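Local coordinates for UPF0678 fatty acid-binding protein-like protein ERS007657_00996 (Mycobacterium tuberculosis, PDB 6R3W), which binds heme b in a wide surface cleft of a beta-barrel and probably isomerises peroxynitrite to nitrate, detoxifying reactive nitrogen species, at residues A122-A127 against R146-P151; S87-I92 against G114-A119; P32-E37 against R56-G61; L16-G21 against E38-H43. All coordinates share one frame; numbering follows the deposited sequence. Where two conformers were deposited one is given.

Contact 1 (A122-A127 against R146-P151); sequences AKEVTA and RAVGQP. With HEM (protoporphyrin IX containing Fe), chain B.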
# COMPACT_ATOMS: atom_id res chain seq x y z
N ALA A 122 17.39 2.49 10.74
CA ALA A 122 16.55 2.77 9.56
C ALA A 122 16.95 4.10 8.91
O ALA A 122 17.44 5.04 9.61
CB ALA A 122 15.10 2.77 9.94
N LYS A 123 16.67 4.24 7.63
CA LYS A 123 16.71 5.54 6.94
C LYS A 123 15.60 6.44 7.50
O LYS A 123 14.56 5.95 7.93
CB LYS A 123 16.53 5.35 5.44
CG LYS A 123 17.54 4.45 4.78
CD LYS A 123 18.87 5.10 4.57
CE LYS A 123 19.81 4.26 3.73
NZ LYS A 123 19.31 4.09 2.35
N GLU A 124 15.78 7.74 7.36
CA GLU A 124 14.86 8.74 7.97
C GLU A 124 13.71 9.03 7.00
O GLU A 124 13.76 9.98 6.22
CB GLU A 124 15.58 10.02 8.36
CG GLU A 124 16.69 9.81 9.36
CD GLU A 124 18.06 9.70 8.75
OE1 GLU A 124 18.14 9.48 7.51
OE2 GLU A 124 19.03 9.71 9.51
N VAL A 125 12.63 8.30 7.16
CA VAL A 125 11.33 8.53 6.48
C VAL A 125 10.41 9.26 7.46
O VAL A 125 10.29 8.80 8.62
CB VAL A 125 10.73 7.20 6.03
CG1 VAL A 125 9.39 7.42 5.38
CG2 VAL A 125 11.67 6.45 5.11
N THR A 126 9.79 10.34 7.03
CA THR A 126 8.91 11.11 7.91
C THR A 126 7.47 11.19 7.43
O THR A 126 6.63 11.53 8.25
CB THR A 126 9.48 12.51 8.19
OG1 THR A 126 9.53 13.27 6.99
CG2 THR A 126 10.83 12.45 8.85
N ALA A 127 7.19 10.96 6.15
CA ALA A 127 5.77 10.89 5.72
C ALA A 127 5.63 9.96 4.53
O ALA A 127 6.53 9.92 3.67
CB ALA A 127 5.20 12.26 5.41
N ARG A 146 8.16 11.56 1.96
CA ARG A 146 9.02 12.63 2.51
C ARG A 146 10.09 11.95 3.35
O ARG A 146 9.74 11.22 4.29
CB ARG A 146 8.17 13.58 3.36
CG ARG A 146 8.90 14.82 3.86
CD ARG A 146 7.98 15.73 4.68
NE ARG A 146 7.63 15.14 5.97
CZ ARG A 146 6.47 15.32 6.62
NH1 ARG A 146 5.45 15.94 6.05
NH2 ARG A 146 6.32 14.84 7.84
N ALA A 147 11.34 12.07 2.95
CA ALA A 147 12.42 11.27 3.55
C ALA A 147 13.77 11.88 3.19
O ALA A 147 13.86 12.53 2.15
CB ALA A 147 12.36 9.84 3.07
N VAL A 148 14.76 11.61 4.02
CA VAL A 148 16.20 11.83 3.74
C VAL A 148 16.38 13.23 3.10
O VAL A 148 17.14 13.38 2.10
CB VAL A 148 16.81 10.67 2.92
CG1 VAL A 148 16.83 9.38 3.72
CG2 VAL A 148 16.12 10.46 1.57
N GLY A 149 15.77 14.25 3.70
CA GLY A 149 16.00 15.64 3.35
C GLY A 149 15.18 16.13 2.18
O GLY A 149 15.34 17.29 1.81
N GLN A 150 14.34 15.28 1.61
CA GLN A 150 13.59 15.62 0.38
C GLN A 150 12.13 15.89 0.73
O GLN A 150 11.55 15.22 1.60
CB GLN A 150 13.68 14.51 -0.65
CG GLN A 150 15.08 13.95 -0.82
CD GLN A 150 16.07 15.02 -1.19
OE1 GLN A 150 15.86 15.77 -2.14
NE2 GLN A 150 17.11 15.13 -0.39
N PRO A 151 11.48 16.83 0.03
CA PRO A 151 10.06 17.08 0.24
C PRO A 151 9.20 15.90 -0.25
O PRO A 151 9.64 15.14 -1.10
CB PRO A 151 9.78 18.37 -0.55
CG PRO A 151 10.85 18.35 -1.63
CD PRO A 151 12.07 17.72 -0.98
CHA HEM B . 15.23 3.60 -1.90
CHB HEM B . 12.62 0.22 -4.10
CHC HEM B . 8.92 1.02 -1.03
CHD HEM B . 11.77 4.08 1.47
C1A HEM B . 14.83 2.60 -2.75
C2A HEM B . 15.66 2.01 -3.76
C3A HEM B . 14.92 1.05 -4.36
C4A HEM B . 13.64 1.06 -3.76
CMA HEM B . 15.38 0.12 -5.45
CAA HEM B . 17.10 2.38 -4.06
CBA HEM B . 18.05 1.27 -3.62
CGA HEM B . 17.97 1.08 -2.14
O1A HEM B . 17.66 -0.04 -1.68
O2A HEM B . 18.26 2.02 -1.37
C1B HEM B . 11.35 0.19 -3.48
C2B HEM B . 10.31 -0.71 -3.86
C3B HEM B . 9.24 -0.46 -3.02
C4B HEM B . 9.69 0.57 -2.08
CMB HEM B . 10.38 -1.74 -4.96
CAB HEM B . 7.88 -1.05 -3.01
CBB HEM B . 7.29 -1.46 -4.11
C1C HEM B . 9.40 1.90 -0.05
C2C HEM B . 8.67 2.32 1.09
C3C HEM B . 9.50 3.12 1.83
C4C HEM B . 10.72 3.28 1.07
CMC HEM B . 7.26 1.92 1.39
CAC HEM B . 9.29 3.71 3.17
CBC HEM B . 8.74 3.01 4.17
C1D HEM B . 12.92 4.24 0.71
C2D HEM B . 14.03 5.11 1.13
C3D HEM B . 14.99 4.97 0.21
C4D HEM B . 14.47 4.02 -0.81
CMD HEM B . 14.11 5.92 2.39
CAD HEM B . 16.43 5.32 0.42
CBD HEM B . 16.74 6.63 -0.16
CGD HEM B . 18.19 6.99 0.14
O1D HEM B . 19.12 6.22 0.57
O2D HEM B . 18.45 8.10 -0.05
NA HEM B . 13.59 1.98 -2.77
NB HEM B . 10.95 0.92 -2.42
NC HEM B . 10.62 2.52 -0.07
ND HEM B . 13.23 3.59 -0.46
FE HEM B . 12.10 2.34 -1.46
O HOH W 1 12.87 0.74 -0.24
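Arg146 and Thr126 meet through an almost straight hydrogen bond, Arg146 NE to Thr126 OG1 at 2.9 Å, with the hydroxyl at the edge of the guanidinium and close to its plane. Ala127 covers one face of the same group, its CB 3.5 Å from Arg146 CZ. The cation is thus gripped by a polar atom at its rim and a methyl over its centre. The arginine chain leaves extended, and the turn at chi3 (70°) swings NE back to the threonine. Next to this lies a classic beta bulge: Arg146 O accepts from Thr126 N at 2.9 Å and from Ala127 N at 3.2 Å, while Arg146 N donates to Ala127 O.

Beyond the bulge Val125 pairs with Ala147, Val125 CG2 standing 4.0 Å from Ala147 CB, and Val148 N reaches Glu124 O at 2.9 Å. A type I' turn from Ala147 to Gln150 then reverses the chain. This end of the contact borders the heme. Val125 CG2 rests 3.7 Å from the heme methyl CMD, and Lys123, bent at chi2 and chi4, brings NZ within 2.8 Å of propionate O1D in a hydrogen bond. Val148 CG2 lies near the other oxygen of that propionate.

In the barrel, this is the open end of the hairpin of strands 125-135 and 138-147. Val125 also packs on Ile116 of strand 103-118 and Ile89 of strand 89-100, Arg146 and Ala127 touch Arg111, and Val148 meets Tyr27 and Thr29 in a loop.

Contact 2 (S87-I92 against G114-A119); sequences SGITEI and GSIGLA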
# COMPACT_ATOMS: atom_id res chain seq x y z
N SER A 87 12.88 -2.96 6.11
CA SER A 87 13.88 -1.87 6.19
C SER A 87 13.95 -1.29 7.62
O SER A 87 14.67 -0.29 7.81
CB SER A 87 13.52 -0.81 5.20
OG SER A 87 12.18 -0.42 5.41
N GLY A 88 13.16 -1.80 8.56
CA GLY A 88 13.21 -1.27 9.94
C GLY A 88 12.27 -0.10 10.17
O GLY A 88 12.56 0.74 11.07
N ILE A 89 11.15 -0.09 9.46
CA ILE A 89 10.21 1.04 9.50
C ILE A 89 8.81 0.48 9.73
O ILE A 89 8.44 -0.53 9.08
CB ILE A 89 10.32 1.86 8.20
CG1 ILE A 89 11.74 2.43 8.06
CG2 ILE A 89 9.27 2.95 8.20
CD1 ILE A 89 11.98 3.19 6.80
N THR A 90 8.03 1.13 10.58
CA THR A 90 6.59 0.89 10.69
C THR A 90 5.83 2.10 10.17
O THR A 90 6.37 3.23 10.18
CB THR A 90 6.17 0.59 12.13
OG1 THR A 90 6.53 1.74 12.92
CG2 THR A 90 6.81 -0.68 12.66
N GLU A 91 4.59 1.88 9.77
CA GLU A 91 3.77 2.89 9.06
C GLU A 91 2.32 2.70 9.52
O GLU A 91 1.80 1.57 9.44
CB GLU A 91 3.97 2.70 7.51
CG GLU A 91 3.05 3.48 6.60
CD GLU A 91 3.23 3.16 5.14
OE1 GLU A 91 3.98 2.20 4.80
OE2 GLU A 91 2.54 3.82 4.30
N ILE A 92 1.64 3.78 9.90
CA ILE A 92 0.17 3.83 9.98
C ILE A 92 -0.31 4.95 9.08
O ILE A 92 0.06 6.12 9.33
CB ILE A 92 -0.35 3.98 11.40
CG1 ILE A 92 0.19 2.88 12.31
CG2 ILE A 92 -1.87 4.02 11.37
CD1 ILE A 92 -0.27 2.99 13.76
N GLY A 114 -1.70 9.62 11.29
CA GLY A 114 -0.97 8.36 11.23
C GLY A 114 0.38 8.48 11.91
O GLY A 114 0.52 9.31 12.79
N SER A 115 1.28 7.57 11.58
CA SER A 115 2.50 7.28 12.37
C SER A 115 3.60 6.79 11.43
O SER A 115 3.26 6.05 10.48
CB SER A 115 2.21 6.25 13.44
OG SER A 115 3.39 5.93 14.15
N ILE A 116 4.84 7.11 11.73
CA ILE A 116 6.01 6.34 11.26
C ILE A 116 6.87 5.99 12.46
O ILE A 116 7.10 6.88 13.32
CB ILE A 116 6.76 7.15 10.20
CG1 ILE A 116 5.95 7.19 8.90
CG2 ILE A 116 8.17 6.60 9.99
CD1 ILE A 116 6.49 8.10 7.86
N GLY A 117 7.35 4.78 12.50
CA GLY A 117 8.39 4.39 13.46
C GLY A 117 9.66 4.01 12.74
O GLY A 117 9.59 3.34 11.70
N LEU A 118 10.79 4.44 13.28
CA LEU A 118 12.10 4.17 12.69
C LEU A 118 12.94 3.38 13.69
O LEU A 118 13.20 3.89 14.80
CB LEU A 118 12.78 5.49 12.34
CG LEU A 118 12.03 6.43 11.42
CD1 LEU A 118 12.81 7.72 11.26
CD2 LEU A 118 11.76 5.79 10.07
N ALA A 119 13.45 2.24 13.27
CA ALA A 119 14.43 1.51 14.08
C ALA A 119 15.71 2.33 14.15
O ALA A 119 15.93 3.22 13.31
CB ALA A 119 14.69 0.15 13.50
O HOH W 2 4.18 3.58 12.96
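Thr90 pairs with Gly117, and Ile92 with Ser115, as the hydrogen-bonded pairs of an antiparallel beta hairpin in the barrel wall. Strands 89-92 and 115-118 run 173° apart, with their axes 4.6 Å from each other at the closest. Each of those pairs is closed by two backbone bonds, among them Ile92 N to Ser115 O at 2.8 Å, and Ala119 N adds a further one to Gly88 O. Gly88, with its positive phi of 88°, begins a G1 bulge in which it and Ile89 both face His85.

The side chains of Ile89, Glu91, Ile116 and Leu118 share one face. Ile89 and Leu118 lie side by side and point the same way, Ile89 CG1 being 3.9 Å from Leu118 CD2. Ile89 also comes close to the heme and packs on Val125 of the next hairpin. Glu91 is buried, and its OE1 takes a hydrogen bond with His85 and a salt bridge with Arg130.

On the other face, Ile92 CB packs against Ser115 CB at 4.0 Å. Gly117 brings no side chain to this face, and Thr90 holds OG1 between its backbone N and carbonyl carbon (chi1 60°), which sets Thr90 OG1 over the glycine, 3.3 Å from Gly117 CA.

Contact 3 (P32-E37 against R56-G61); sequences PFEYLE and RAVADG. With HEM (protoporphyrin IX containing Fe), chain B.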
# COMPACT_ATOMS: atom_id res chain seq x y z
N PRO A 32 16.65 5.68 -10.62
CA PRO A 32 15.35 5.10 -10.89
C PRO A 32 15.42 3.57 -11.02
O PRO A 32 16.47 3.02 -11.37
CB PRO A 32 14.91 5.74 -12.20
CG PRO A 32 15.62 7.08 -12.19
CD PRO A 32 16.94 6.83 -11.49
N PHE A 33 14.27 2.93 -10.86
CA PHE A 33 14.21 1.46 -10.87
C PHE A 33 12.81 1.02 -11.30
O PHE A 33 11.86 1.84 -11.32
CB PHE A 33 14.56 0.88 -9.49
CG PHE A 33 13.65 1.37 -8.38
CD1 PHE A 33 12.43 0.75 -8.13
CD2 PHE A 33 13.93 2.56 -7.71
CE1 PHE A 33 11.54 1.28 -7.19
CE2 PHE A 33 13.03 3.08 -6.78
CZ PHE A 33 11.84 2.44 -6.53
N GLU A 34 12.69 -0.26 -11.62
CA GLU A 34 11.36 -0.88 -11.81
C GLU A 34 11.29 -2.20 -11.06
O GLU A 34 12.34 -2.73 -10.66
CB GLU A 34 11.04 -0.99 -13.31
CG GLU A 34 12.09 -1.72 -14.13
CD GLU A 34 11.78 -1.70 -15.62
OE1 GLU A 34 10.65 -1.29 -15.98
OE2 GLU A 34 12.60 -2.21 -16.38
N TYR A 35 10.09 -2.74 -10.94
CA TYR A 35 9.85 -3.91 -10.09
C TYR A 35 8.62 -4.66 -10.56
O TYR A 35 7.69 -4.04 -11.13
CB TYR A 35 9.73 -3.50 -8.61
CG TYR A 35 8.64 -2.51 -8.31
CD1 TYR A 35 7.39 -2.93 -7.88
CD2 TYR A 35 8.88 -1.15 -8.33
CE1 TYR A 35 6.40 -2.02 -7.53
CE2 TYR A 35 7.90 -0.22 -8.00
CZ TYR A 35 6.66 -0.66 -7.58
OH TYR A 35 5.70 0.26 -7.20
N LEU A 36 8.59 -5.95 -10.22
CA LEU A 36 7.39 -6.80 -10.26
C LEU A 36 6.82 -6.88 -8.85
O LEU A 36 7.60 -6.80 -7.89
CB LEU A 36 7.75 -8.19 -10.79
CG LEU A 36 8.41 -8.21 -12.16
CD1 LEU A 36 8.71 -9.64 -12.59
CD2 LEU A 36 7.53 -7.52 -13.19
N GLU A 37 5.50 -7.00 -8.75
CA GLU A 37 4.80 -6.93 -7.46
C GLU A 37 3.73 -8.00 -7.40
O GLU A 37 2.96 -8.13 -8.37
CB GLU A 37 4.21 -5.55 -7.26
CG GLU A 37 3.40 -5.40 -5.99
CD GLU A 37 3.07 -3.96 -5.64
OE1 GLU A 37 3.44 -3.06 -6.42
OE2 GLU A 37 2.44 -3.75 -4.59
N ARG A 56 10.08 -7.65 -6.59
CA ARG A 56 11.37 -8.18 -7.07
C ARG A 56 11.81 -7.42 -8.30
O ARG A 56 10.96 -6.82 -8.99
CB ARG A 56 11.30 -9.69 -7.34
CG ARG A 56 10.32 -10.10 -8.42
CD ARG A 56 10.21 -11.62 -8.48
NE ARG A 56 9.48 -12.08 -9.65
CZ ARG A 56 8.16 -12.01 -9.79
NH1 ARG A 56 7.42 -11.38 -8.89
NH2 ARG A 56 7.59 -12.48 -10.89
N ALA A 57 13.08 -7.48 -8.60
CA ALA A 57 13.61 -6.76 -9.76
C ALA A 57 13.08 -7.38 -11.06
O ALA A 57 12.93 -8.61 -11.13
CB ALA A 57 15.11 -6.77 -9.73
N VAL A 58 12.74 -6.55 -12.03
CA VAL A 58 12.28 -7.06 -13.34
C VAL A 58 13.42 -7.85 -14.01
O VAL A 58 13.13 -8.93 -14.55
CB VAL A 58 11.79 -5.92 -14.24
CG1 VAL A 58 11.38 -6.43 -15.60
CG2 VAL A 58 10.66 -5.14 -13.58
N ALA A 59 14.66 -7.38 -13.91
CA ALA A 59 15.82 -7.88 -14.69
C ALA A 59 16.17 -9.31 -14.24
O ALA A 59 16.37 -10.16 -15.12
CB ALA A 59 16.99 -6.94 -14.56
N ASP A 60 16.25 -9.55 -12.91
CA ASP A 60 16.92 -10.77 -12.35
C ASP A 60 16.10 -11.34 -11.18
O ASP A 60 16.51 -12.38 -10.63
CB ASP A 60 18.36 -10.48 -11.92
CG ASP A 60 18.49 -9.49 -10.77
OD1 ASP A 60 17.48 -9.22 -10.12
OD2 ASP A 60 19.62 -9.03 -10.53
N GLY A 61 14.93 -10.76 -10.89
CA GLY A 61 13.96 -11.34 -9.93
C GLY A 61 14.49 -11.38 -8.50
O GLY A 61 13.86 -12.04 -7.66
CHA HEM B . 15.23 3.60 -1.90
CHB HEM B . 12.62 0.22 -4.10
CHC HEM B . 8.92 1.02 -1.03
CHD HEM B . 11.77 4.08 1.47
C1A HEM B . 14.83 2.60 -2.75
C2A HEM B . 15.66 2.01 -3.76
C3A HEM B . 14.92 1.05 -4.36
C4A HEM B . 13.64 1.06 -3.76
CMA HEM B . 15.38 0.12 -5.45
CAA HEM B . 17.10 2.38 -4.06
CBA HEM B . 18.05 1.27 -3.62
CGA HEM B . 17.97 1.08 -2.14
O1A HEM B . 17.66 -0.04 -1.68
O2A HEM B . 18.26 2.02 -1.37
C1B HEM B . 11.35 0.19 -3.48
C2B HEM B . 10.31 -0.71 -3.86
C3B HEM B . 9.24 -0.46 -3.02
C4B HEM B . 9.69 0.57 -2.08
CMB HEM B . 10.38 -1.74 -4.96
CAB HEM B . 7.88 -1.05 -3.01
CBB HEM B . 7.29 -1.46 -4.11
C1C HEM B . 9.40 1.90 -0.05
C2C HEM B . 8.67 2.32 1.09
C3C HEM B . 9.50 3.12 1.83
C4C HEM B . 10.72 3.28 1.07
CMC HEM B . 7.26 1.92 1.39
CAC HEM B . 9.29 3.71 3.17
CBC HEM B . 8.74 3.01 4.17
C1D HEM B . 12.92 4.24 0.71
C2D HEM B . 14.03 5.11 1.13
C3D HEM B . 14.99 4.97 0.21
C4D HEM B . 14.47 4.02 -0.81
CMD HEM B . 14.11 5.92 2.39
CAD HEM B . 16.43 5.32 0.42
CBD HEM B . 16.74 6.63 -0.16
CGD HEM B . 18.19 6.99 0.14
O1D HEM B . 19.12 6.22 0.57
O2D HEM B . 18.45 8.10 -0.05
NA HEM B . 13.59 1.98 -2.77
NB HEM B . 10.95 0.92 -2.42
NC HEM B . 10.62 2.52 -0.07
ND HEM B . 13.23 3.59 -0.46
FE HEM B . 12.10 2.34 -1.46
O HOH W 1 12.87 0.74 -0.24
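Leu36 and Arg56 form the firm part of this contact, a hydrogen-bonded antiparallel pair of strands 33-42 and 48-57. Leu36 N donates to Arg56 O at 2.8 Å, and Arg56 N answers to Leu36 O at 2.9 Å. The side chains follow the backbone. The Arg56 chain runs extended from CG to NE, and its guanidinium turns one face to Leu36, whose CD1 sits off centre above it, 3.5 Å from Arg56 NH2. The other leucine methyl, CD2, meets Val58 CG2 at 4.0 Å, so Leu36 is clasped between the flat cation and the valine. Val58 CG2 also closes over the backbone, 3.6 Å from Tyr35 N.

Beyond the Leu36-Arg56 pair the strands part, and residues 57-61 curl into a turn closed by Gly61 N to Ala57 O. On this exposed side Glu34 OE1, in the conformer given, makes a salt bridge with Arg22 of strand 17-25, less certain because a second conformer exists.

The opposite surface of strand 33-42 is taken up by the heme. Phe33 CZ approaches the meso carbon CHB at 3.4 Å, while the vinyl carbon CBB lies over one face of the Tyr35 ring, 3.6 Å from CE1. Tyr141 hydrogen-bonds both Tyr35 OH and Glu37 OE1.

Two aromatic faces thus give the porphyrin rim an apolar wall, with the charged groups of Arg56 and Glu34 on the outer side of the barrel; the inward acid is Glu37, buried, its OE1 held by Tyr141.

Contact 4 (L16-G21 against E38-H43); sequences LGSWAG and EVVFAH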
# COMPACT_ATOMS: atom_id res chain seq x y z
N LEU A 16 -10.32 -8.36 -2.12
CA LEU A 16 -9.96 -9.73 -1.70
C LEU A 16 -9.39 -10.50 -2.89
O LEU A 16 -10.03 -10.50 -3.97
CB LEU A 16 -11.18 -10.43 -1.14
CG LEU A 16 -11.66 -9.91 0.22
CD1 LEU A 16 -13.04 -10.48 0.54
CD2 LEU A 16 -10.67 -10.25 1.32
N GLY A 17 -8.32 -11.22 -2.66
CA GLY A 17 -7.68 -12.09 -3.64
C GLY A 17 -6.24 -11.70 -3.91
O GLY A 17 -5.60 -11.01 -3.07
N SER A 18 -5.71 -12.22 -5.01
CA SER A 18 -4.30 -12.14 -5.38
C SER A 18 -4.16 -11.20 -6.57
O SER A 18 -5.02 -11.25 -7.47
CB SER A 18 -3.75 -13.49 -5.70
OG SER A 18 -3.66 -14.28 -4.52
N TRP A 19 -3.14 -10.38 -6.54
CA TRP A 19 -2.88 -9.32 -7.53
C TRP A 19 -1.42 -9.42 -7.96
O TRP A 19 -0.57 -9.62 -7.10
CB TRP A 19 -3.19 -7.95 -6.93
CG TRP A 19 -4.61 -7.79 -6.47
CD1 TRP A 19 -5.14 -8.13 -5.26
CD2 TRP A 19 -5.68 -7.17 -7.20
NE1 TRP A 19 -6.46 -7.80 -5.20
CE2 TRP A 19 -6.83 -7.22 -6.39
CE3 TRP A 19 -5.78 -6.64 -8.48
CZ2 TRP A 19 -8.05 -6.68 -6.80
CZ3 TRP A 19 -6.98 -6.11 -8.89
CH2 TRP A 19 -8.12 -6.18 -8.08
N ALA A 20 -1.15 -9.25 -9.25
CA ALA A 20 0.24 -9.28 -9.74
C ALA A 20 0.40 -8.24 -10.83
O ALA A 20 -0.50 -8.07 -11.64
CB ALA A 20 0.60 -10.66 -10.25
N GLY A 21 1.56 -7.60 -10.86
CA GLY A 21 1.87 -6.66 -11.93
C GLY A 21 3.24 -6.07 -11.76
O GLY A 21 4.18 -6.80 -11.37
N GLU A 38 3.64 -8.67 -6.25
CA GLU A 38 2.56 -9.61 -5.91
C GLU A 38 1.95 -9.14 -4.59
O GLU A 38 2.70 -8.95 -3.61
CB GLU A 38 3.10 -11.03 -5.77
CG GLU A 38 3.76 -11.58 -7.02
CD GLU A 38 2.88 -12.50 -7.83
OE1 GLU A 38 1.77 -12.83 -7.35
OE2 GLU A 38 3.27 -12.85 -8.97
N VAL A 39 0.62 -9.05 -4.56
CA VAL A 39 -0.15 -8.63 -3.37
C VAL A 39 -1.23 -9.65 -3.08
O VAL A 39 -1.84 -10.19 -4.03
CB VAL A 39 -0.73 -7.23 -3.60
CG1 VAL A 39 -1.94 -6.98 -2.72
CG2 VAL A 39 0.34 -6.17 -3.44
N VAL A 40 -1.47 -9.91 -1.81
CA VAL A 40 -2.65 -10.71 -1.39
C VAL A 40 -3.42 -9.92 -0.35
O VAL A 40 -2.82 -9.50 0.65
CB VAL A 40 -2.25 -12.10 -0.86
CG1 VAL A 40 -3.48 -12.87 -0.43
CG2 VAL A 40 -1.45 -12.90 -1.87
N PHE A 41 -4.72 -9.80 -0.55
CA PHE A 41 -5.68 -9.34 0.47
C PHE A 41 -6.56 -10.50 0.89
O PHE A 41 -7.08 -11.21 0.00
CB PHE A 41 -6.57 -8.23 -0.07
CG PHE A 41 -5.91 -6.89 -0.24
CD1 PHE A 41 -5.73 -6.05 0.85
CD2 PHE A 41 -5.57 -6.42 -1.50
CE1 PHE A 41 -5.17 -4.79 0.68
CE2 PHE A 41 -5.01 -5.17 -1.66
CZ PHE A 41 -4.85 -4.34 -0.58
N ALA A 42 -6.70 -10.71 2.19
CA ALA A 42 -7.56 -11.77 2.74
C ALA A 42 -8.21 -11.26 4.03
O ALA A 42 -8.06 -10.08 4.36
CB ALA A 42 -6.74 -13.01 2.95
N HIS A 43 -8.92 -12.11 4.76
CA HIS A 43 -9.55 -11.70 6.03
C HIS A 43 -9.81 -12.92 6.91
O HIS A 43 -9.75 -14.05 6.40
CB HIS A 43 -10.83 -10.90 5.75
CG HIS A 43 -11.98 -11.75 5.35
ND1 HIS A 43 -12.90 -12.22 6.26
CD2 HIS A 43 -12.32 -12.29 4.15
CE1 HIS A 43 -13.79 -12.95 5.63
NE2 HIS A 43 -13.42 -13.07 4.35
O HOH W 3 -0.31 -12.56 -5.68
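Trp19 and Val39, together with Gly17 and Phe41, are the hydrogen-bonded pairs that join strands 17-25 and 33-42, the first hairpin of the calycin-like barrel. Residues 16-21 carry most of the GXWXGXG motif, which recalls the GXW signature of the lipocalins on their first strand.

Four backbone bonds hold the pair, from Gly17 N to Phe41 O (2.9 Å) at one end to Trp19 N to Val39 O (2.8 Å) further along. Between them run weaker CA-H...O contacts, such as Ser18 CA to Val39 O.

Apolar contacts gather on the face of Trp19, Val39 and Phe41. Trp19 CB packs on Val39 CB at 4.2 Å, and the indole brings NE1 to the edge of the Phe41 ring, 4.0 Å from CD2. That N-H is spent on Leu15 O. Leu139, Leu160 and Tyr51 of other strands close in on these buried side chains. Off the end of the pairing, Leu16 CD2 touches the edge of the His43 imidazole.

The other face, with Ser18, Ala20, Glu38 and Val40, is mixed. Glu38, its chain bent at chi2 (-100°), folds its carboxylate over Ala20, with Glu38 OE2 3.7 Å from Ala20 CB.

From the N terminus, contact 4 opens first with 16-21, and contact 3 opens with 32-37 before contact 4 has closed at 38-43; contact 3 then closes at 56-61, so the two cross. They share strand 33-42 and tie it to its neighbours 17-25 and 48-57, meeting where Gly21 N probably bonds to Glu37 O. Contacts 2 and 1 follow in series, each closing the open end of its own hairpin, 89-100 with 103-118 and 125-135 with 138-147. Ile116 of contact 2 packs against the backbone of residues 125-127 in contact 1. Contacts 1 and 3, with centres about 23 Å apart, both touch the heme.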